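Local coordinates for DUF1491 domain-containing protein (Caulobacter crescentus, PDB 4GOQ) that is of unknown function but belongs to the DUF1491 family and folds as a mixed five-stranded sheet packed with helices, at residues A[8-13]-A[91-96]. Sequence-based numbering, arbitrary orientation.
Sequences IWVAAL and WVVEIE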
ATOM      1  N   ILE A   8      -0.439  11.416  -8.109  1.00 21.10           N
ATOM      2  CA  ILE A   8       0.202  12.475  -7.293  1.00 19.26           C
ATOM      3  C   ILE A   8       0.481  11.918  -5.877  1.00 22.34           C
ATOM      4  O   ILE A   8       1.561  12.107  -5.313  1.00 21.63           O
ATOM      5  CB  ILE A   8      -0.693  13.744  -7.281  1.00 21.24           C
ATOM      6  CG1 ILE A   8      -0.744  14.373  -8.712  1.00 21.84           C
ATOM      7  CG2 ILE A   8      -0.172  14.803  -6.270  1.00 22.84           C
ATOM      8  CD1 ILE A   8      -1.760  15.529  -8.883  1.00 26.11           C
ATOM      9  N   TRP A   9      -0.512  11.282  -5.309  1.00 20.72           N
ATOM     10  CA  TRP A   9      -0.428  10.686  -3.977  1.00 21.59           C
ATOM     11  C   TRP A   9       0.649   9.568  -3.958  1.00 26.05           C
ATOM     12  O   TRP A   9       1.427   9.452  -3.000  1.00 25.81           O
ATOM     13  CB  TRP A   9      -1.825  10.152  -3.589  1.00 21.39           C
ATOM     14  CG  TRP A   9      -1.865   9.543  -2.208  1.00 22.37           C
ATOM     15  CD1 TRP A   9      -2.205  10.175  -1.037  1.00 25.16           C
ATOM     16  CD2 TRP A   9      -1.445   8.219  -1.848  1.00 21.97           C
ATOM     17  NE1 TRP A   9      -2.056   9.303   0.029  1.00 24.06           N
ATOM     18  CE2 TRP A   9      -1.577   8.100  -0.444  1.00 24.58           C
ATOM     19  CE3 TRP A   9      -0.978   7.103  -2.586  1.00 23.30           C
ATOM     20  CZ2 TRP A   9      -1.243   6.922   0.241  1.00 23.13           C
ATOM     21  CZ3 TRP A   9      -0.624   5.945  -1.906  1.00 24.63           C
ATOM     22  CH2 TRP A   9      -0.794   5.845  -0.515  1.00 24.55           C
ATOM     23  N   VAL A  10       0.690   8.740  -5.009  1.00 23.82           N
ATOM     24  CA  VAL A  10       1.680   7.661  -5.103  1.00 23.70           C
ATOM     25  C   VAL A  10       3.102   8.262  -5.205  1.00 27.29           C
ATOM     26  O   VAL A  10       4.001   7.784  -4.505  1.00 23.61           O
ATOM     27  CB  VAL A  10       1.363   6.647  -6.243  1.00 26.97           C
ATOM     28  CG1 VAL A  10       2.491   5.619  -6.406  1.00 27.23           C
ATOM     29  CG2 VAL A  10       0.027   5.926  -5.980  1.00 25.89           C
ATOM     30  N   ALA A  11       3.282   9.344  -5.997  1.00 26.56           N
ATOM     31  CA  ALA A  11       4.582  10.028  -6.127  1.00 26.37           C
ATOM     32  C   ALA A  11       5.064  10.529  -4.760  1.00 29.00           C
ATOM     33  O   ALA A  11       6.252  10.408  -4.440  1.00 27.00           O
ATOM     34  CB  ALA A  11       4.494  11.185  -7.130  1.00 27.45           C
ATOM     35  N   ALA A  12       4.147  11.072  -3.942  1.00 25.62           N
ATOM     36  CA  ALA A  12       4.513  11.555  -2.611  1.00 24.45           C
ATOM     37  C   ALA A  12       4.941  10.378  -1.711  1.00 26.05           C
ATOM     38  O   ALA A  12       5.889  10.501  -0.940  1.00 24.42           O
ATOM     39  CB  ALA A  12       3.336  12.293  -1.975  1.00 24.35           C
ATOM     40  N   LEU A  13       4.213   9.256  -1.778  1.00 24.90           N
ATOM     41  CA  LEU A  13       4.538   8.081  -0.951  1.00 24.22           C
ATOM     42  C   LEU A  13       5.941   7.527  -1.313  1.00 28.82           C
ATOM     43  O   LEU A  13       6.778   7.312  -0.415  1.00 26.85           O
ATOM     44  CB  LEU A  13       3.465   7.000  -1.116  1.00 23.88           C
ATOM     45  CG  LEU A  13       3.768   5.615  -0.447  1.00 25.90           C
ATOM     46  CD1 LEU A  13       3.783   5.733   1.102  1.00 25.97           C
ATOM     47  CD2 LEU A  13       2.686   4.617  -0.818  1.00 25.25           C
ATOM     48  N   TRP A  91      -3.774   0.229  -8.098  1.00 23.46           N
ATOM     49  CA  TRP A  91      -2.342   0.419  -7.950  1.00 23.12           C
ATOM     50  C   TRP A  91      -1.844  -0.520  -6.893  1.00 26.74           C
ATOM     51  O   TRP A  91      -2.574  -0.836  -5.951  1.00 24.59           O
ATOM     52  CB  TRP A  91      -2.014   1.857  -7.492  1.00 22.56           C
ATOM     53  CG  TRP A  91      -2.224   2.914  -8.536  1.00 23.44           C
ATOM     54  CD1 TRP A  91      -3.413   3.402  -8.984  1.00 25.85           C
ATOM     55  CD2 TRP A  91      -1.204   3.680  -9.176  1.00 23.62           C
ATOM     56  NE1 TRP A  91      -3.196   4.423  -9.881  1.00 25.14           N
ATOM     57  CE2 TRP A  91      -1.847   4.607 -10.027  1.00 26.76           C
ATOM     58  CE3 TRP A  91       0.203   3.661  -9.126  1.00 25.31           C
ATOM     59  CZ2 TRP A  91      -1.136   5.523 -10.815  1.00 26.86           C
ATOM     60  CZ3 TRP A  91       0.912   4.554  -9.918  1.00 27.44           C
ATOM     61  CH2 TRP A  91       0.244   5.475 -10.749  1.00 29.31           C
ATOM     62  N   VAL A  92      -0.596  -0.959  -7.021  1.00 24.71           N
ATOM     63  CA  VAL A  92       0.043  -1.753  -5.981  1.00 23.14           C
ATOM     64  C   VAL A  92       1.399  -1.121  -5.771  1.00 24.79           C
ATOM     65  O   VAL A  92       2.153  -0.943  -6.734  1.00 23.98           O
ATOM     66  CB  VAL A  92       0.134  -3.284  -6.277  1.00 26.35           C
ATOM     67  CG1 VAL A  92       0.857  -4.017  -5.128  1.00 24.93           C
ATOM     68  CG2 VAL A  92      -1.263  -3.895  -6.506  1.00 26.24           C
ATOM     69  N   VAL A  93       1.708  -0.777  -4.515  1.00 23.26           N
ATOM     70  CA  VAL A  93       2.970  -0.145  -4.160  1.00 22.09           C
ATOM     71  C   VAL A  93       3.656  -1.036  -3.161  1.00 27.97           C
ATOM     72  O   VAL A  93       3.040  -1.418  -2.158  1.00 28.17           O
ATOM     73  CB  VAL A  93       2.778   1.303  -3.607  1.00 26.15           C
ATOM     74  CG1 VAL A  93       4.117   1.870  -3.146  1.00 26.00           C
ATOM     75  CG2 VAL A  93       2.146   2.227  -4.665  1.00 26.12           C
ATOM     76  N   GLU A  94       4.908  -1.412  -3.440  1.00 24.65           N
ATOM     77  CA  GLU A  94       5.637  -2.281  -2.507  1.00 24.96           C
ATOM     78  C   GLU A  94       6.750  -1.456  -1.885  1.00 29.49           C
ATOM     79  O   GLU A  94       7.463  -0.732  -2.585  1.00 27.86           O
ATOM     80  CB  GLU A  94       6.171  -3.539  -3.252  1.00 27.00           C
ATOM     81  CG  GLU A  94       6.814  -4.568  -2.348  1.00 37.42           C
ATOM     82  CD  GLU A  94       7.024  -5.927  -3.003  1.00 58.44           C
ATOM     83  OE1 GLU A  94       7.075  -5.988  -4.251  1.00 46.10           O
ATOM     84  OE2 GLU A  94       7.143  -6.932  -2.268  1.00 59.05           O
ATOM     85  N   ILE A  95       6.826  -1.484  -0.549  1.00 28.01           N
ATOM     86  CA  ILE A  95       7.822  -0.739   0.198  1.00 27.26           C
ATOM     87  C   ILE A  95       8.613  -1.735   1.036  1.00 32.36           C
ATOM     88  O   ILE A  95       8.032  -2.486   1.820  1.00 32.02           O
ATOM     89  CB  ILE A  95       7.168   0.383   1.061  1.00 29.26           C
ATOM     90  CG1 ILE A  95       6.423   1.441   0.161  1.00 30.05           C
ATOM     91  CG2 ILE A  95       8.220   1.048   1.967  1.00 30.49           C
ATOM     92  CD1 ILE A  95       5.548   2.345   0.882  1.00 34.42           C
ATOM     93  N   GLU A  96       9.928  -1.730   0.870  1.00 30.59           N
ATOM     94  CA  GLU A  96      10.828  -2.592   1.605  1.00 31.96           C
ATOM     95  C   GLU A  96      11.671  -1.720   2.512  1.00 34.33           C
ATOM     96  O   GLU A  96      12.444  -0.883   2.048  1.00 34.22           O
ATOM     97  CB  GLU A  96      11.672  -3.435   0.657  1.00 35.95           C
ATOM     98  CG  GLU A  96      10.956  -4.670   0.142  1.00 51.99           C
ATOM     99  CD  GLU A  96      11.771  -5.498  -0.832  1.00 83.24           C
ATOM    100  OE1 GLU A  96      11.839  -5.120  -2.024  1.00 91.54           O
ATOM    101  OE2 GLU A  96      12.337  -6.529  -0.404  1.00 82.24           O
TER
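V10 fits between W91 and V93: CG2 lies on the indole, and CG1 bridges the ring and V93. V10 CG2 lies over a face of the W91 indole, 4.2 Å from the centroid of the six-membered ring and 24° off its normal, which meets the geometry of a CH-pi contact; its closest ring atom is CE3. V10 CG1, anti to the backbone N (chi1 174°), meets V93 CG2 at 3.8 Å and also reaches W91 CZ3 at 4.0 Å, filling the notch between the ring and the valine. An alanine at V10 would remove both methyls and would probably leave a gap beneath the indole face, with V93 CG2 losing its partner on the helix. About one helical turn on, I95 CD1 sits against the fork of L13, touching L13 CD1 at 3.8 Å and also CG and CD2, while L13 CD2 also touches V93 CG1 at 3.9 Å. The two methyls of V93 are thus divided between V10 and L13. No hydrogen bond crosses between the segments; the contact is made by apolar packing and the CH-pi contact. Their axes run nearly parallel, 6° apart and 10.7 Å at closest approach, which lets V10 and L13 follow W91, V93 and I95 along one face of the strand. All five residues are buried. Helix 6-19 therefore packs on strand 91-97, which lies in the mixed sheet between antiparallel strand 23-28 and parallel strand 37-43; V26 of the former also touches V10 and W91, and F103 from a loop adjoins L13.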